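Long-range contacts in Lin2634 protein (Listeria innocua, PDB 3MZO), which is probably a metal-dependent phosphohydrolase of the HD-domain superfamily, related to 5'-deoxynucleotidases of the YfbR type, and binds calcium: residues Y70-I78 against L93-F104; L143-Q151 against M190-L201. One frame throughout, in Å; residues are numbered along the deposited sequence.

Interaction 1 of 2, residues Y70-I78 against L93-F104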
loop_
_atom_site.group_PDB
_atom_site.type_symbol
_atom_site.label_atom_id
_atom_site.label_comp_id
_atom_site.label_asym_id
_atom_site.label_seq_id
_atom_site.Cartn_x
_atom_site.Cartn_y
_atom_site.Cartn_z
ATOM N N TYR B 70 1.761 -21.282 11.257
ATOM C CA TYR B 70 1.550 -20.386 12.369
ATOM C C TYR B 70 2.897 -19.862 12.917
ATOM O O TYR B 70 3.008 -18.695 13.281
ATOM C CB TYR B 70 0.719 -21.085 13.469
ATOM C CG TYR B 70 0.483 -20.192 14.652
ATOM C CD1 TYR B 70 -0.482 -19.205 14.614
ATOM C CD2 TYR B 70 1.268 -20.301 15.795
ATOM C CE1 TYR B 70 -0.675 -18.347 15.672
ATOM C CE2 TYR B 70 1.081 -19.444 16.870
ATOM C CZ TYR B 70 0.103 -18.476 16.807
ATOM O OH TYR B 70 -0.064 -17.606 17.856
ATOM N N SER B 71 3.928 -20.702 12.914
ATOM C CA SER B 71 5.256 -20.310 13.430
ATOM C C SER B 71 5.935 -19.194 12.659
ATOM O O SER B 71 6.921 -18.584 13.159
ATOM C CB SER B 71 6.195 -21.527 13.506
ATOM O OG SER B 71 6.301 -22.203 12.266
ATOM N N GLU B 72 5.444 -18.910 11.451
ATOM C CA GLU B 72 5.982 -17.783 10.687
ATOM C C GLU B 72 5.738 -16.436 11.395
ATOM O O GLU B 72 6.336 -15.407 11.034
ATOM C CB GLU B 72 5.556 -17.834 9.210
ATOM C CG GLU B 72 6.444 -18.834 8.426
ATOM C CD GLU B 72 5.976 -19.139 7.002
ATOM O OE1 GLU B 72 5.595 -18.205 6.271
ATOM O OE2 GLU B 72 6.031 -20.326 6.595
ATOM N N LEU B 73 4.919 -16.460 12.451
ATOM C CA LEU B 73 4.717 -15.287 13.293
ATOM C C LEU B 73 6.019 -14.794 13.902
ATOM O O LEU B 73 6.167 -13.590 14.128
ATOM C CB LEU B 73 3.792 -15.599 14.457
ATOM C CG LEU B 73 2.386 -15.069 14.483
ATOM C CD1 LEU B 73 1.778 -15.607 15.774
ATOM C CD2 LEU B 73 2.347 -13.574 14.470
ATOM N N PHE B 74 6.936 -15.721 14.187
ATOM C CA PHE B 74 8.207 -15.386 14.877
ATOM C C PHE B 74 9.508 -15.835 14.168
ATOM O O PHE B 74 10.584 -15.354 14.509
ATOM C CB PHE B 74 8.191 -15.857 16.346
ATOM C CG PHE B 74 7.509 -17.177 16.577
ATOM C CD1 PHE B 74 8.163 -18.367 16.331
ATOM C CD2 PHE B 74 6.227 -17.220 17.093
ATOM C CE1 PHE B 74 7.534 -19.579 16.570
ATOM C CE2 PHE B 74 5.581 -18.434 17.331
ATOM C CZ PHE B 74 6.230 -19.612 17.066
ATOM N N ILE B 75 9.418 -16.729 13.187
ATOM C CA ILE B 75 10.582 -17.077 12.384
ATOM C C ILE B 75 10.171 -17.430 10.946
ATOM O O ILE B 75 9.331 -18.311 10.722
ATOM C CB ILE B 75 11.384 -18.224 13.037
ATOM C CG1 ILE B 75 12.584 -18.600 12.144
ATOM C CG2 ILE B 75 10.440 -19.407 13.366
ATOM C CD1 ILE B 75 13.671 -19.406 12.817
ATOM N N GLY B 76 10.726 -16.699 9.980
ATOM C CA GLY B 76 10.472 -16.946 8.559
ATOM C C GLY B 76 10.945 -18.299 8.076
ATOM O O GLY B 76 11.766 -18.961 8.724
ATOM N N ASP B 77 10.447 -18.699 6.917
ATOM C CA ASP B 77 10.738 -20.018 6.365
ATOM C C ASP B 77 11.156 -19.822 4.914
ATOM O O ASP B 77 10.435 -19.155 4.162
ATOM C CB ASP B 77 9.463 -20.873 6.457
ATOM C CG ASP B 77 9.666 -22.335 6.015
ATOM O OD1 ASP B 77 10.609 -22.993 6.510
ATOM O OD2 ASP B 77 8.857 -22.833 5.192
ATOM N N ILE B 78 12.297 -20.389 4.511
ATOM C CA ILE B 78 12.768 -20.219 3.123
ATOM C C ILE B 78 11.868 -21.071 2.180
ATOM O O ILE B 78 11.877 -22.298 2.278
ATOM C CB ILE B 78 14.286 -20.582 2.951
ATOM C CG1 ILE B 78 15.158 -19.931 4.036
ATOM C CG2 ILE B 78 14.793 -20.151 1.566
ATOM C CD1 ILE B 78 16.571 -20.444 4.041
ATOM N N LEU B 93 17.708 -24.124 10.656
ATOM C CA LEU B 93 16.530 -23.222 10.749
ATOM C C LEU B 93 15.309 -23.964 11.313
ATOM O O LEU B 93 14.517 -23.369 12.028
ATOM C CB LEU B 93 16.177 -22.550 9.403
ATOM C CG LEU B 93 17.140 -21.516 8.795
ATOM C CD1 LEU B 93 16.744 -21.196 7.342
ATOM C CD2 LEU B 93 17.206 -20.227 9.632
ATOM N N SER B 94 15.179 -25.257 11.011
ATOM C CA SER B 94 14.090 -26.078 11.579
ATOM C C SER B 94 14.223 -26.265 13.090
ATOM O O SER B 94 13.221 -26.272 13.804
ATOM C CB SER B 94 14.023 -27.461 10.923
ATOM O OG SER B 94 13.470 -27.371 9.635
ATOM N N GLU B 95 15.454 -26.445 13.556
ATOM C CA GLU B 95 15.710 -26.581 14.979
ATOM C C GLU B 95 15.358 -25.297 15.718
ATOM O O GLU B 95 14.746 -25.354 16.782
ATOM C CB GLU B 95 17.175 -26.893 15.246
ATOM C CG GLU B 95 17.625 -28.282 14.909
ATOM C CD GLU B 95 19.103 -28.493 15.268
ATOM O OE1 GLU B 95 19.499 -28.267 16.448
ATOM O OE2 GLU B 95 19.870 -28.872 14.358
ATOM N N VAL B 96 15.769 -24.147 15.169
ATOM C CA VAL B 96 15.441 -22.852 15.778
ATOM C C VAL B 96 13.917 -22.679 15.861
ATOM O O VAL B 96 13.388 -22.313 16.912
ATOM C CB VAL B 96 16.079 -21.635 15.021
ATOM C CG1 VAL B 96 15.392 -20.310 15.433
ATOM C CG2 VAL B 96 17.585 -21.566 15.266
ATOM N N GLU B 97 13.229 -22.948 14.750
ATOM C CA GLU B 97 11.780 -22.867 14.709
ATOM C C GLU B 97 11.141 -23.742 15.792
ATOM O O GLU B 97 10.250 -23.285 16.508
ATOM C CB GLU B 97 11.250 -23.258 13.323
ATOM C CG GLU B 97 9.745 -23.032 13.148
ATOM C CD GLU B 97 8.923 -24.287 13.432
ATOM O OE1 GLU B 97 9.084 -25.269 12.675
ATOM O OE2 GLU B 97 8.119 -24.287 14.401
ATOM N N GLU B 98 11.600 -24.984 15.910
ATOM C CA GLU B 98 11.022 -25.925 16.877
ATOM C C GLU B 98 11.156 -25.390 18.310
ATOM O O GLU B 98 10.192 -25.401 19.080
ATOM C CB GLU B 98 11.681 -27.305 16.751
ATOM C CG GLU B 98 11.022 -28.410 17.601
ATOM C CD GLU B 98 11.743 -29.763 17.537
ATOM O OE1 GLU B 98 12.418 -30.071 16.525
ATOM O OE2 GLU B 98 11.616 -30.537 18.508
ATOM N N SER B 99 12.344 -24.896 18.653
ATOM C CA SER B 99 12.587 -24.365 19.990
ATOM C C SER B 99 11.781 -23.117 20.245
ATOM O O SER B 99 11.223 -22.936 21.328
ATOM C CB SER B 99 14.068 -24.046 20.192
ATOM O OG SER B 99 14.818 -25.239 20.093
HETATM N N MSE B 100 11.734 -22.242 19.251
HETATM C CA MSE B 100 11.018 -20.988 19.416
HETATM C C MSE B 100 9.521 -21.233 19.635
HETATM O O MSE B 100 8.900 -20.546 20.468
HETATM C CB MSE B 100 11.258 -20.055 18.227
HETATM C CG MSE B 100 12.648 -19.488 18.195
HETATM SE SE MSE B 100 12.862 -18.242 16.708
HETATM C CE MSE B 100 11.897 -16.656 17.341
ATOM N N THR B 101 8.969 -22.223 18.920
ATOM C CA THR B 101 7.554 -22.610 19.069
ATOM C C THR B 101 7.285 -23.159 20.473
ATOM O O THR B 101 6.288 -22.806 21.082
ATOM C CB THR B 101 7.075 -23.648 17.994
ATOM O OG1 THR B 101 7.243 -23.103 16.680
ATOM C CG2 THR B 101 5.622 -23.978 18.184
ATOM N N LYS B 102 8.190 -23.989 20.982
ATOM C CA LYS B 102 8.083 -24.527 22.340
ATOM C C LYS B 102 8.059 -23.380 23.388
ATOM O O LYS B 102 7.247 -23.391 24.328
ATOM C CB LYS B 102 9.240 -25.511 22.607
ATOM C CG LYS B 102 9.316 -26.085 24.033
ATOM N N ASN B 103 8.950 -22.402 23.214
ATOM C CA ASN B 103 9.043 -21.264 24.130
ATOM C C ASN B 103 7.839 -20.329 23.952
ATOM O O ASN B 103 7.358 -19.722 24.915
ATOM C CB ASN B 103 10.367 -20.507 23.917
ATOM C CG ASN B 103 11.610 -21.425 24.027
ATOM O OD1 ASN B 103 11.518 -22.561 24.500
ATOM N ND2 ASN B 103 12.766 -20.932 23.565
ATOM N N PHE B 104 7.350 -20.186 22.721
ATOM C CA PHE B 104 6.144 -19.387 22.501
ATOM C C PHE B 104 4.985 -19.969 23.332
ATOM O O PHE B 104 4.341 -19.256 24.099
ATOM C CB PHE B 104 5.766 -19.324 21.012
ATOM C CG PHE B 104 4.438 -18.664 20.759
ATOM C CD1 PHE B 104 3.257 -19.400 20.825
ATOM C CD2 PHE B 104 4.365 -17.312 20.476
ATOM C CE1 PHE B 104 2.021 -18.803 20.624
ATOM C CE2 PHE B 104 3.115 -16.698 20.259
ATOM C CZ PHE B 104 1.945 -17.452 20.336
#
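Ser71, Phe74 and Ile75 lie against one side of the helix 93-104, where the CA atoms of Ile75 and Glu97 come within 6.4 Å; the short 3-10 turn 70-73 opens here into an irregular chain. Small Ser71 lets the turn come close, its CB 3.7 Å from Thr101 OG1. Flat Phe74 fits between turn and helix: its ring edge meets Thr101, CE1 lying 3.5 Å from OG1, while CE2 packs 3.6 Å from CD2 of Phe104, the two rings nearly parallel but slid apart. Tyr70 adds an offset edge-to-face pair, its edge turned to the face of Phe104 with the planes at 73°; its hydroxyl is hydrogen-bonded to Ser10. Branched Ile75 suits the helix surface: with CG1 anti to the backbone N (chi1 178°), CD1 reaches Val96 CG1, a tight 3.3 Å, and CG2 lies against the aliphatic part of Glu97. Met100, a selenomethionine bent at its last torsion, brings CE to 3.4 Å from Phe74 O. Further along, Ile78 CD1 presses on Leu93 CD1. Mainly aromatic and aliphatic packing thus holds the loop against helix 87-108, consistent with an ordered backbone beside metal ligands His68 and Asp69; Glu72 can ligate a second calcium but in this chain pairs with Lys79.

Interaction 2 of 2, residues L143-Q151 against M190-L201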
loop_
_atom_site.group_PDB
_atom_site.type_symbol
_atom_site.label_atom_id
_atom_site.label_comp_id
_atom_site.label_asym_id
_atom_site.label_seq_id
_atom_site.Cartn_x
_atom_site.Cartn_y
_atom_site.Cartn_z
ATOM N N LEU B 143 2.942 -24.231 -6.152
ATOM C CA LEU B 143 2.846 -24.414 -7.588
ATOM C C LEU B 143 1.866 -23.408 -8.216
ATOM O O LEU B 143 2.155 -22.820 -9.258
ATOM C CB LEU B 143 2.413 -25.861 -7.905
ATOM C CG LEU B 143 2.492 -26.329 -9.357
ATOM C CD1 LEU B 143 3.883 -26.894 -9.679
ATOM C CD2 LEU B 143 1.421 -27.384 -9.637
ATOM N N TYR B 144 0.706 -23.216 -7.594
ATOM C CA TYR B 144 -0.251 -22.179 -8.065
ATOM C C TYR B 144 0.305 -20.742 -7.979
ATOM O O TYR B 144 0.088 -19.915 -8.880
ATOM C CB TYR B 144 -1.623 -22.314 -7.340
ATOM C CG TYR B 144 -2.530 -23.278 -8.077
ATOM C CD1 TYR B 144 -2.378 -24.655 -7.932
ATOM C CD2 TYR B 144 -3.504 -22.807 -8.968
ATOM C CE1 TYR B 144 -3.180 -25.545 -8.647
ATOM C CE2 TYR B 144 -4.314 -23.681 -9.676
ATOM C CZ TYR B 144 -4.141 -25.054 -9.497
ATOM O OH TYR B 144 -4.927 -25.935 -10.166
ATOM N N GLU B 145 0.978 -20.426 -6.885
ATOM C CA GLU B 145 1.538 -19.069 -6.716
ATOM C C GLU B 145 2.612 -18.825 -7.770
ATOM O O GLU B 145 2.659 -17.787 -8.362
ATOM C CB GLU B 145 2.235 -18.899 -5.379
ATOM C CG GLU B 145 1.417 -18.765 -4.137
ATOM C CD GLU B 145 2.326 -18.704 -2.884
ATOM O OE1 GLU B 145 3.252 -19.547 -2.785
ATOM O OE2 GLU B 145 2.107 -17.845 -1.991
ATOM N N SER B 146 3.485 -19.802 -7.997
ATOM C CA SER B 146 4.581 -19.607 -8.922
ATOM C C SER B 146 4.042 -19.622 -10.370
ATOM O O SER B 146 4.490 -18.845 -11.238
ATOM C CB SER B 146 5.680 -20.641 -8.681
ATOM O OG SER B 146 5.258 -21.950 -9.034
ATOM N N PHE B 147 3.051 -20.486 -10.599
ATOM C CA PHE B 147 2.364 -20.591 -11.876
ATOM C C PHE B 147 1.748 -19.250 -12.255
ATOM O O PHE B 147 1.892 -18.789 -13.392
ATOM C CB PHE B 147 1.280 -21.683 -11.780
ATOM C CG PHE B 147 0.481 -21.861 -13.022
ATOM C CD1 PHE B 147 0.914 -22.722 -14.014
ATOM C CD2 PHE B 147 -0.718 -21.187 -13.192
ATOM C CE1 PHE B 147 0.158 -22.909 -15.197
ATOM C CE2 PHE B 147 -1.482 -21.365 -14.363
ATOM C CZ PHE B 147 -1.033 -22.222 -15.369
ATOM N N GLY B 148 1.085 -18.628 -11.294
ATOM C CA GLY B 148 0.443 -17.339 -11.510
ATOM C C GLY B 148 1.455 -16.319 -11.975
ATOM O O GLY B 148 1.214 -15.610 -12.926
ATOM N N GLU B 149 2.600 -16.262 -11.305
ATOM C CA GLU B 149 3.650 -15.320 -11.680
ATOM C C GLU B 149 4.218 -15.582 -13.081
ATOM O O GLU B 149 4.436 -14.648 -13.868
ATOM C CB GLU B 149 4.742 -15.294 -10.600
ATOM C CG GLU B 149 4.213 -14.774 -9.221
ATOM C CD GLU B 149 3.650 -13.346 -9.278
ATOM O OE1 GLU B 149 4.291 -12.482 -9.903
ATOM O OE2 GLU B 149 2.593 -13.069 -8.660
ATOM N N ILE B 150 4.428 -16.852 -13.404
ATOM C CA ILE B 150 4.983 -17.228 -14.687
ATOM C C ILE B 150 4.028 -16.895 -15.817
ATOM O O ILE B 150 4.441 -16.413 -16.875
ATOM C CB ILE B 150 5.316 -18.733 -14.720
ATOM C CG1 ILE B 150 6.460 -19.031 -13.754
ATOM C CG2 ILE B 150 5.685 -19.177 -16.138
ATOM C CD1 ILE B 150 6.518 -20.492 -13.331
ATOM N N GLN B 151 2.759 -17.155 -15.578
ATOM C CA GLN B 151 1.667 -16.798 -16.493
ATOM C C GLN B 151 1.694 -15.318 -16.818
ATOM O O GLN B 151 1.476 -14.932 -17.965
ATOM C CB GLN B 151 0.319 -17.094 -15.848
ATOM C CG GLN B 151 -0.583 -17.927 -16.676
ATOM C CD GLN B 151 -1.886 -18.239 -15.965
ATOM O OE1 GLN B 151 -1.943 -18.335 -14.724
ATOM N NE2 GLN B 151 -2.952 -18.383 -16.748
HETATM N N MSE B 190 -4.373 -26.726 -15.814
HETATM C CA MSE B 190 -3.421 -25.608 -15.627
HETATM C C MSE B 190 -2.728 -25.316 -16.947
HETATM O O MSE B 190 -2.657 -24.170 -17.365
HETATM C CB MSE B 190 -2.338 -25.913 -14.566
HETATM C CG MSE B 190 -2.865 -26.077 -13.153
HETATM SE SE MSE B 190 -1.500 -26.691 -11.895
HETATM C CE MSE B 190 -0.612 -24.992 -11.714
ATOM N N LEU B 191 -2.256 -26.370 -17.607
ATOM C CA LEU B 191 -1.503 -26.208 -18.861
ATOM C C LEU B 191 -2.389 -25.906 -20.069
ATOM O O LEU B 191 -1.910 -25.433 -21.090
ATOM C CB LEU B 191 -0.649 -27.440 -19.125
ATOM C CG LEU B 191 0.459 -27.674 -18.096
ATOM C CD1 LEU B 191 1.209 -28.911 -18.494
ATOM C CD2 LEU B 191 1.396 -26.512 -17.987
ATOM N N ALA B 192 -3.674 -26.197 -19.979
ATOM C CA ALA B 192 -4.601 -25.743 -21.011
ATOM C C ALA B 192 -4.972 -24.246 -20.846
ATOM O O ALA B 192 -5.695 -23.715 -21.677
ATOM C CB ALA B 192 -5.863 -26.628 -21.043
ATOM N N GLU B 193 -4.483 -23.568 -19.807
ATOM C CA GLU B 193 -4.803 -22.136 -19.596
ATOM C C GLU B 193 -4.420 -21.289 -20.792
ATOM O O GLU B 193 -3.351 -21.491 -21.365
ATOM C CB GLU B 193 -4.063 -21.562 -18.377
ATOM C CG GLU B 193 -4.709 -21.879 -17.039
ATOM C CD GLU B 193 -5.782 -20.877 -16.632
ATOM O OE1 GLU B 193 -5.733 -19.708 -17.057
ATOM O OE2 GLU B 193 -6.665 -21.249 -15.849
ATOM N N LYS B 194 -5.264 -20.308 -21.118
ATOM C CA LYS B 194 -5.043 -19.435 -22.288
ATOM C C LYS B 194 -3.801 -18.573 -22.133
ATOM O O LYS B 194 -3.695 -17.835 -21.169
ATOM C CB LYS B 194 -6.264 -18.533 -22.514
ATOM C CG LYS B 194 -7.503 -19.290 -22.984
ATOM N N GLY B 195 -2.871 -18.669 -23.090
ATOM C CA GLY B 195 -1.603 -17.916 -23.075
ATOM C C GLY B 195 -0.402 -18.728 -22.601
ATOM O O GLY B 195 0.756 -18.327 -22.792
ATOM N N ILE B 196 -0.662 -19.884 -21.994
ATOM C CA ILE B 196 0.407 -20.661 -21.382
ATOM C C ILE B 196 1.390 -21.278 -22.402
ATOM O O ILE B 196 2.532 -21.612 -22.062
ATOM C CB ILE B 196 -0.179 -21.758 -20.469
ATOM C CG1 ILE B 196 0.818 -22.082 -19.349
ATOM C CG2 ILE B 196 -0.647 -22.973 -21.311
ATOM C CD1 ILE B 196 1.005 -23.553 -19.116
ATOM N N GLU B 197 0.941 -21.437 -23.640
ATOM C CA GLU B 197 1.832 -21.861 -24.729
ATOM C C GLU B 197 2.870 -20.786 -25.136
ATOM O O GLU B 197 3.715 -21.048 -26.001
ATOM C CB GLU B 197 1.023 -22.310 -25.957
ATOM C CG GLU B 197 0.432 -21.171 -26.813
ATOM C CD GLU B 197 -0.630 -20.348 -26.087
ATOM O OE1 GLU B 197 -1.499 -20.952 -25.416
ATOM O OE2 GLU B 197 -0.600 -19.100 -26.198
ATOM N N LYS B 198 2.776 -19.583 -24.560
ATOM C CA LYS B 198 3.804 -18.529 -24.709
ATOM C C LYS B 198 4.861 -18.575 -23.618
ATOM O O LYS B 198 5.843 -17.844 -23.682
ATOM C CB LYS B 198 3.164 -17.149 -24.646
ATOM C CG LYS B 198 2.141 -16.931 -25.713
ATOM C CD LYS B 198 1.394 -15.644 -25.506
ATOM C CE LYS B 198 0.359 -15.488 -26.595
ATOM N NZ LYS B 198 -0.388 -14.205 -26.533
ATOM N N THR B 199 4.633 -19.402 -22.604
ATOM C CA THR B 199 5.558 -19.593 -21.507
ATOM C C THR B 199 6.316 -20.872 -21.812
ATOM O O THR B 199 6.010 -21.563 -22.790
ATOM C CB THR B 199 4.803 -19.795 -20.178
ATOM O OG1 THR B 199 4.355 -21.156 -20.093
ATOM C CG2 THR B 199 3.582 -18.852 -20.080
ATOM N N GLU B 200 7.272 -21.215 -20.959
ATOM C CA GLU B 200 8.000 -22.474 -21.120
ATOM C C GLU B 200 7.398 -23.606 -20.274
ATOM O O GLU B 200 7.959 -24.712 -20.231
ATOM C CB GLU B 200 9.483 -22.274 -20.791
ATOM C CG GLU B 200 9.783 -21.987 -19.325
ATOM C CD GLU B 200 11.034 -21.128 -19.139
ATOM O OE1 GLU B 200 12.075 -21.446 -19.750
ATOM O OE2 GLU B 200 10.969 -20.133 -18.386
ATOM N N LEU B 201 6.245 -23.350 -19.641
ATOM C CA LEU B 201 5.641 -24.328 -18.727
ATOM C C LEU B 201 5.321 -25.662 -19.389
ATOM O O LEU B 201 5.640 -26.714 -18.813
ATOM C CB LEU B 201 4.395 -23.757 -18.011
ATOM C CG LEU B 201 4.655 -22.598 -17.013
ATOM C CD1 LEU B 201 3.378 -21.968 -16.514
ATOM C CD2 LEU B 201 5.509 -23.059 -15.837
#
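Met190 runs antiparallel to Phe147 at the centre of this contact, its methyl over the ring. The selenomethionine chain runs out extended to SE and then bends (chi3 77°), which puts its methyl between two rings: CE lies 4.1 Å from the centroid of Tyr144, almost straight above the face, and 3.9 Å from that of Phe147, over the face but offset toward the rim. Both are CH-pi contacts, and SE adds an oblique Met-aromatic contact to Tyr144. The long, unbranched methionine chain suits this place between rings, and Leu143 CD2 packs 3.8 Å from SE. The first torsion of Phe147, near 180°, sends its ring away from the backbone N and across to the loop after Met190 and the start of helix 201-211, where Leu201 CD1 lies 3.6 Å from CD1 of Phe147, a methyl that Ile150 CG2 also touches. Gln151 NE2 lies 3.1 Å from Glu193 OE1, a weak, bent hydrogen bond (134°), the amide and carboxylate planes steeply inclined. Glu193 OE2 and the hydroxyl of Tyr144 both bond to His5 of the third subunit, joining this surface to the assembly. Thr199 OG1 donates to Ile196 O at 2.7 Å and accepts from Leu201 N, forming an ST turn just before helix 201-211. The whole is the end of helix 129-151 packed on the loop, with its type II turn 193-196, that joins helices 177-191 and 201-211 in an all-helical HD-type fold.

Along the chain both segments of interaction 1 come before those of interaction 2, and the two contacts lie on opposite sides of its centre, their own centres 32 Å apart and their nearest atoms about 9 Å apart without touching. They share no helix: 70-78 follows helix 58-67 and packs on helix 87-108, whereas interaction 2 joins the end of helix 129-151 to the connection between helices 177-191 and 201-211. The metal site relates them indirectly, since His68 and Asp69 directly precede interaction 1 and Asp138 lies earlier on the helix that carries 143-151. Both also border neighbouring subunits, so packing around the metal-bearing helical fold continues into the assembly.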